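Local coordinates for protein phosphodiesterase (Candida albicans, PDB 6CPU) that belongs to the 3'5'-cyclic nucleotide phosphodiesterase family, with a mostly helical metal-binding domain of the HD clan and a small parallel sheet near its N-terminus, at residues 1-6 with 18-23. Residues are numbered along the deposited sequence; the frame is centred on the assembly and turned at random.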
ATOM      1  N   MET A   1      28.214   4.588  -9.248  1.00 41.10           N
ATOM      2  CA  MET A   1      27.572   5.151  -8.016  1.00 40.52           C
ATOM      3  C   MET A   1      26.102   5.599  -8.195  1.00 36.14           C
ATOM      4  O   MET A   1      25.220   5.054  -7.550  1.00 38.38           O
ATOM      5  CB  MET A   1      28.418   6.293  -7.443  1.00 43.30           C
ATOM      6  CG  MET A   1      28.803   6.060  -5.995  1.00 45.29           C
ATOM      7  SD  MET A   1      30.110   7.109  -5.346  1.00 47.02           S
ATOM      8  CE  MET A   1      29.882   8.635  -6.255  1.00 46.79           C
ATOM      9  N   ALA A   2      25.839   6.592  -9.041  1.00 32.49           N
ATOM     10  CA  ALA A   2      24.483   7.130  -9.203  1.00 30.13           C
ATOM     11  C   ALA A   2      23.864   6.805 -10.560  1.00 28.84           C
ATOM     12  O   ALA A   2      24.568   6.616 -11.555  1.00 29.39           O
ATOM     13  CB  ALA A   2      24.490   8.628  -9.007  1.00 29.52           C
ATOM     14  N   GLU A   3      22.538   6.736 -10.583  1.00 26.44           N
ATOM     15  CA  GLU A   3      21.789   6.764 -11.820  1.00 25.68           C
ATOM     16  C   GLU A   3      21.549   8.231 -12.133  1.00 24.95           C
ATOM     17  O   GLU A   3      20.995   8.965 -11.308  1.00 24.12           O
ATOM     18  CB  GLU A   3      20.459   6.018 -11.688  1.00 25.55           C
ATOM     19  CG  GLU A   3      19.530   6.224 -12.881  1.00 26.84           C
ATOM     20  CD  GLU A   3      18.370   5.243 -12.927  1.00 28.27           C
ATOM     21  OE1 GLU A   3      18.604   4.030 -12.811  1.00 29.50           O
ATOM     22  OE2 GLU A   3      17.213   5.682 -13.100  1.00 29.01           O
ATOM     23  N   VAL A   4      21.965   8.670 -13.317  1.00 24.11           N
ATOM     24  CA  VAL A   4      21.867  10.072 -13.685  1.00 23.66           C
ATOM     25  C   VAL A   4      20.816  10.226 -14.775  1.00 24.41           C
ATOM     26  O   VAL A   4      20.840   9.509 -15.781  1.00 24.64           O
ATOM     27  CB  VAL A   4      23.222  10.654 -14.147  1.00 24.92           C
ATOM     28  CG1 VAL A   4      23.063  12.116 -14.538  1.00 25.59           C
ATOM     29  CG2 VAL A   4      24.285  10.501 -13.060  1.00 25.69           C
ATOM     30  N   LEU A   5      19.883  11.143 -14.541  1.00 22.66           N
ATOM     31  CA  LEU A   5      18.790  11.436 -15.452  1.00 23.01           C
ATOM     32  C   LEU A   5      18.981  12.876 -15.854  1.00 25.19           C
ATOM     33  O   LEU A   5      18.969  13.754 -14.997  1.00 26.37           O
ATOM     34  CB  LEU A   5      17.451  11.253 -14.750  1.00 22.19           C
ATOM     35  CG  LEU A   5      17.261   9.928 -14.004  1.00 21.78           C
ATOM     36  CD1 LEU A   5      15.865   9.874 -13.422  1.00 21.84           C
ATOM     37  CD2 LEU A   5      17.486   8.721 -14.897  1.00 21.31           C
ATOM     38  N   SER A   6      19.193  13.129 -17.146  1.00 25.11           N
ATOM     39  CA  SER A   6      19.538  14.468 -17.603  1.00 26.93           C
ATOM     40  C   SER A   6      18.613  15.037 -18.670  1.00 26.69           C
ATOM     41  O   SER A   6      18.187  14.338 -19.595  1.00 25.84           O
ATOM     42  CB  SER A   6      20.972  14.487 -18.136  1.00 28.52           C
ATOM     43  OG  SER A   6      21.309  15.796 -18.550  1.00 29.60           O
ATOM     44  N   LYS A  18      25.130   4.932 -14.581  1.00 32.02           N
ATOM     45  CA  LYS A  18      24.336   4.899 -15.801  1.00 32.00           C
ATOM     46  C   LYS A  18      23.685   6.262 -16.003  1.00 30.76           C
ATOM     47  O   LYS A  18      23.229   6.893 -15.036  1.00 27.55           O
ATOM     48  CB  LYS A  18      23.291   3.803 -15.698  1.00 34.38           C
ATOM     49  CG  LYS A  18      22.607   3.435 -16.997  1.00 35.91           C
ATOM     50  CD  LYS A  18      21.768   2.187 -16.793  1.00 37.52           C
ATOM     51  CE  LYS A  18      21.145   1.709 -18.085  1.00 38.69           C
ATOM     52  NZ  LYS A  18      20.381   0.451 -17.871  1.00 40.13           N
ATOM     53  N   TYR A  19      23.662   6.711 -17.258  1.00 28.12           N
ATOM     54  CA  TYR A  19      23.227   8.049 -17.622  1.00 27.66           C
ATOM     55  C   TYR A  19      22.077   7.904 -18.615  1.00 28.02           C
ATOM     56  O   TYR A  19      22.206   7.167 -19.597  1.00 28.21           O
ATOM     57  CB  TYR A  19      24.413   8.796 -18.249  1.00 27.71           C
ATOM     58  CG  TYR A  19      24.197  10.266 -18.574  1.00 27.39           C
ATOM     59  CD1 TYR A  19      24.728  11.267 -17.769  1.00 26.96           C
ATOM     60  CD2 TYR A  19      23.493  10.654 -19.710  1.00 27.37           C
ATOM     61  CE1 TYR A  19      24.547  12.603 -18.076  1.00 27.42           C
ATOM     62  CE2 TYR A  19      23.307  11.988 -20.020  1.00 27.19           C
ATOM     63  CZ  TYR A  19      23.837  12.955 -19.204  1.00 27.15           C
ATOM     64  OH  TYR A  19      23.643  14.272 -19.524  1.00 29.49           O
ATOM     65  N   TYR A  20      20.962   8.580 -18.347  1.00 28.09           N
ATOM     66  CA  TYR A  20      19.795   8.614 -19.246  1.00 27.68           C
ATOM     67  C   TYR A  20      19.598  10.045 -19.664  1.00 26.77           C
ATOM     68  O   TYR A  20      19.507  10.929 -18.819  1.00 26.93           O
ATOM     69  CB  TYR A  20      18.508   8.136 -18.552  1.00 27.40           C
ATOM     70  CG  TYR A  20      18.448   6.678 -18.181  1.00 28.13           C
ATOM     71  CD1 TYR A  20      17.595   5.798 -18.856  1.00 28.73           C
ATOM     72  CD2 TYR A  20      19.210   6.172 -17.134  1.00 29.59           C
ATOM     73  CE1 TYR A  20      17.519   4.462 -18.504  1.00 29.24           C
ATOM     74  CE2 TYR A  20      19.126   4.839 -16.771  1.00 30.36           C
ATOM     75  CZ  TYR A  20      18.286   3.989 -17.464  1.00 30.40           C
ATOM     76  OH  TYR A  20      18.227   2.661 -17.106  1.00 34.97           O
ATOM     77  N   LYS A  21      19.559  10.287 -20.967  1.00 27.54           N
ATOM     78  CA  LYS A  21      19.300  11.613 -21.482  1.00 28.77           C
ATOM     79  C   LYS A  21      17.865  11.616 -21.960  1.00 28.41           C
ATOM     80  O   LYS A  21      17.492  10.811 -22.798  1.00 30.37           O
ATOM     81  CB  LYS A  21      20.274  11.959 -22.626  1.00 30.99           C
ATOM     82  CG  LYS A  21      19.966  13.255 -23.358  1.00 33.25           C
ATOM     83  CD  LYS A  21      20.241  14.475 -22.499  1.00 34.98           C
ATOM     84  CE  LYS A  21      19.521  15.691 -23.042  1.00 37.19           C
ATOM     85  NZ  LYS A  21      19.917  15.949 -24.452  1.00 39.87           N
ATOM     86  N   PHE A  22      17.061  12.515 -21.419  1.00 26.82           N
ATOM     87  CA  PHE A  22      15.664  12.605 -21.792  1.00 27.84           C
ATOM     88  C   PHE A  22      15.444  13.838 -22.650  1.00 28.60           C
ATOM     89  O   PHE A  22      16.002  14.900 -22.372  1.00 31.48           O
ATOM     90  CB  PHE A  22      14.770  12.624 -20.545  1.00 26.40           C
ATOM     91  CG  PHE A  22      14.778  11.323 -19.815  1.00 24.49           C
ATOM     92  CD1 PHE A  22      14.014  10.262 -20.274  1.00 24.13           C
ATOM     93  CD2 PHE A  22      15.613  11.132 -18.721  1.00 24.38           C
ATOM     94  CE1 PHE A  22      14.052   9.033 -19.629  1.00 24.60           C
ATOM     95  CE2 PHE A  22      15.656   9.907 -18.079  1.00 24.03           C
ATOM     96  CZ  PHE A  22      14.869   8.863 -18.529  1.00 23.56           C
ATOM     97  N   ASP A  23      14.637  13.677 -23.689  1.00 30.15           N
ATOM     98  CA  ASP A  23      14.292  14.783 -24.570  1.00 31.25           C
ATOM     99  C   ASP A  23      13.274  15.710 -23.926  1.00 30.22           C
ATOM    100  O   ASP A  23      13.230  16.900 -24.249  1.00 30.89           O
ATOM    101  CB  ASP A  23      13.781  14.272 -25.931  1.00 33.86           C
ATOM    102  CG  ASP A  23      12.509  13.449 -25.824  1.00 37.35           C
ATOM    103  OD1 ASP A  23      12.224  12.877 -24.744  1.00 40.08           O
ATOM    104  OD2 ASP A  23      11.778  13.361 -26.835  1.00 42.27           O
TER
HETATM  105  O   HOH W   1      17.075   2.789 -14.747  1.00 44.45           O
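Leu5 puts its CD2 methyl into the hollow between two aromatic rings of residues 18-23, 3.8 Å from Tyr20 CD2 and 3.9 Å from Phe22 CE2. It meets the Phe22 ring at its edge, in plane, and lies side by side with Tyr20, both side chains pointing the same way. On that face of the sheet the extended chain of Glu3 (CG anti to the backbone N, chi1 170°) slants across Tyr20, its CD 3.9 Å from CE2; carboxylate and ring planes stand 43° apart. One water joins Glu3 OE1 to Tyr20 OH, while Glu3 OE2 forms a salt bridge with Lys35, just past the end of helix 25-34; that helix covers Leu5 through Leu28, His31 and Leu32. On the other face Tyr19 reaches over towards residues 1-6: Val4 CG1 rests 3.7 Å from its CD1, and Ser6 CB packs against the phenol end, 3.4 Å from CZ. The polar tips there turn to the connecting segment, Ser6 OG bonding to Val8 O and Tyr19 OH to Leu10 O. Between these two layers the backbones run parallel, joined by four nearly straight hydrogen bonds, from Val4 N to Lys18 O (2.8 Å) at one end to Phe22 N to Ser6 O at the other. Val4 and Ser6 each give and accept one, pairing with residues on both sides of Tyr19 and then of Lys21. Strand 16-21 thus forms an outer edge of a four-stranded parallel sheet of order 2-1-3-4, strand 2-6 lying between it and 46-49, a small alpha/beta unit whose contact is centred about 28 Å from the centre of the chain.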